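Local coordinates for CRISPR pre-crRNA endoribonuclease Cas5d (Mannheimia succiniciproducens, PDB 3KG4), which cleaves CRISPR precursor transcripts as a metal-independent, RNA-binding endoribonuclease of the Cas5 family, serving adaptive immunity against mobile genetic elements, at residues M191-I195 with V217-Y221. Residues are numbered along the deposited sequence; the frame is centred on the assembly and turned at random.
Sequences MLHDI and VPPFY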
loop_
_atom_site.group_PDB
_atom_site.type_symbol
_atom_site.label_atom_id
_atom_site.label_comp_id
_atom_site.label_asym_id
_atom_site.label_seq_id
_atom_site.Cartn_x
_atom_site.Cartn_y
_atom_site.Cartn_z
ATOM N N MET A 191 -1.649 9.086 10.715
ATOM C CA MET A 191 -0.613 8.406 9.929
ATOM C C MET A 191 -0.439 9.228 8.679
ATOM O O MET A 191 -1.389 9.851 8.211
ATOM C CB MET A 191 -1.050 6.989 9.491
ATOM C CG MET A 191 -1.128 5.903 10.568
ATOM S SD MET A 191 -1.315 4.163 10.022
ATOM C CE MET A 191 0.041 4.122 8.716
ATOM N N LEU A 192 0.759 9.178 8.101
ATOM C CA LEU A 192 0.990 9.797 6.812
ATOM C C LEU A 192 0.026 9.238 5.802
ATOM O O LEU A 192 -0.105 8.019 5.731
ATOM C CB LEU A 192 2.411 9.463 6.356
ATOM C CG LEU A 192 2.790 10.129 5.031
ATOM C CD1 LEU A 192 2.979 11.626 5.328
ATOM C CD2 LEU A 192 4.074 9.450 4.502
ATOM N N HIS A 193 -0.683 10.117 5.084
ATOM C CA HIS A 193 -1.470 9.734 3.934
ATOM C C HIS A 193 -0.491 9.767 2.716
ATOM O O HIS A 193 -0.221 8.751 2.076
ATOM C CB HIS A 193 -2.617 10.706 3.744
ATOM C CG HIS A 193 -3.638 10.285 2.728
ATOM N ND1 HIS A 193 -3.312 9.623 1.563
ATOM C CD2 HIS A 193 -4.980 10.457 2.692
ATOM C CE1 HIS A 193 -4.409 9.368 0.872
ATOM N NE2 HIS A 193 -5.439 9.878 1.527
ATOM N N ASP A 194 0.037 10.936 2.405
ATOM C CA ASP A 194 1.047 11.041 1.327
ATOM C C ASP A 194 1.732 12.397 1.417
ATOM O O ASP A 194 1.354 13.213 2.230
ATOM C CB ASP A 194 0.372 10.863 -0.058
ATOM C CG ASP A 194 1.177 9.967 -1.024
ATOM O OD1 ASP A 194 0.517 9.181 -1.774
ATOM O OD2 ASP A 194 2.447 10.040 -1.018
ATOM N N ILE A 195 2.743 12.624 0.562
ATOM C CA ILE A 195 3.514 13.879 0.503
ATOM C C ILE A 195 3.405 14.484 -0.911
ATOM O O ILE A 195 3.317 13.740 -1.893
ATOM C CB ILE A 195 5.019 13.637 0.807
ATOM C CG1 ILE A 195 5.206 13.147 2.242
ATOM C CG2 ILE A 195 5.850 14.917 0.654
ATOM C CD1 ILE A 195 6.042 11.865 2.346
ATOM N N VAL A 217 -9.332 4.625 3.196
ATOM C CA VAL A 217 -8.442 5.744 3.003
ATOM C C VAL A 217 -9.221 6.884 2.362
ATOM O O VAL A 217 -9.771 6.730 1.246
ATOM C CB VAL A 217 -7.237 5.345 2.091
ATOM C CG1 VAL A 217 -6.327 6.560 1.861
ATOM C CG2 VAL A 217 -6.484 4.200 2.720
ATOM N N PRO A 218 -9.303 8.032 3.060
ATOM C CA PRO A 218 -10.125 9.092 2.520
ATOM C C PRO A 218 -9.421 9.769 1.339
ATOM O O PRO A 218 -8.175 9.650 1.224
ATOM C CB PRO A 218 -10.269 10.047 3.701
ATOM C CG PRO A 218 -8.975 9.925 4.431
ATOM C CD PRO A 218 -8.654 8.434 4.334
ATOM N N PRO A 219 -10.190 10.464 0.475
ATOM C CA PRO A 219 -9.612 11.302 -0.593
ATOM C C PRO A 219 -8.482 12.177 -0.081
ATOM O O PRO A 219 -8.623 12.796 0.967
ATOM C CB PRO A 219 -10.796 12.168 -1.056
ATOM C CG PRO A 219 -11.990 11.354 -0.784
ATOM C CD PRO A 219 -11.659 10.476 0.440
ATOM N N PHE A 220 -7.368 12.204 -0.807
ATOM C CA PHE A 220 -6.176 12.962 -0.412
ATOM C C PHE A 220 -6.410 14.463 -0.334
ATOM O O PHE A 220 -5.911 15.122 0.579
ATOM C CB PHE A 220 -5.029 12.742 -1.410
ATOM C CG PHE A 220 -3.760 13.404 -0.990
ATOM C CD1 PHE A 220 -2.949 12.805 -0.044
ATOM C CD2 PHE A 220 -3.391 14.656 -1.505
ATOM C CE1 PHE A 220 -1.788 13.413 0.387
ATOM C CE2 PHE A 220 -2.206 15.268 -1.093
ATOM C CZ PHE A 220 -1.415 14.657 -0.137
ATOM N N TYR A 221 -7.136 15.005 -1.306
ATOM C CA TYR A 221 -7.360 16.463 -1.406
ATOM C C TYR A 221 -8.547 17.007 -0.591
ATOM O O TYR A 221 -9.534 16.320 -0.370
ATOM C CB TYR A 221 -7.484 16.877 -2.880
ATOM C CG TYR A 221 -6.157 16.741 -3.587
ATOM C CD1 TYR A 221 -5.148 17.679 -3.385
ATOM C CD2 TYR A 221 -5.896 15.651 -4.420
ATOM C CE1 TYR A 221 -3.917 17.553 -4.007
ATOM C CE2 TYR A 221 -4.672 15.517 -5.052
ATOM C CZ TYR A 221 -3.685 16.470 -4.837
ATOM O OH TYR A 221 -2.458 16.327 -5.447
#
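His193 reaches from an edge strand to the backbone of Pro218, a worked case of one imidazole bridging an outermost strand and the loop that follows strand 214-216 of the same sheet. Its NE2 gives a hydrogen bond to Pro218 O at 2.8 Å; with an N-H...O angle of 162° the N-H points almost straight at the oxygen, which lies close to the imidazole plane, and the donor sits nearly in line with the Pro218 C=O bond. With CG anti to the backbone N (chi1 -170°), the imidazole extends away from its own strand to meet this acceptor. Phe220 then approaches over one face of the same ring in a T-shaped stack, planes at 90° and ring centroids 5.1 Å apart, its CD1 lying 3.6 Å from His193 ND1. Val217 adds a methyl, CG1, 3.5 Å from His193 CE1. Farther along the phenyl rim, Phe220 CE1 packs 3.4 Å from Asp194 CB.

Opposite His204 of strand 203-211, strand 186-195 fits two residues, His193 and Asp194, where a regular pairing would have one: a classic beta bulge in the antiparallel sheet. Consistent with the bulge, the CB atoms of both residues point toward 217-221. His193 supplies the polar grip, whereas Asp194 offers its CB to the phenyl ring and turns its carboxylate elsewhere, into a salt bridge with Arg39 and a hydrogen bond with Ser36 of helix 35-45. Asp194 OD2 also accepts from Ile195 N at 3.0 Å, through its anti lone pair. Around the two aromatic rings, Phe206 meets His193, and His204 meets Phe220 edge-to-face.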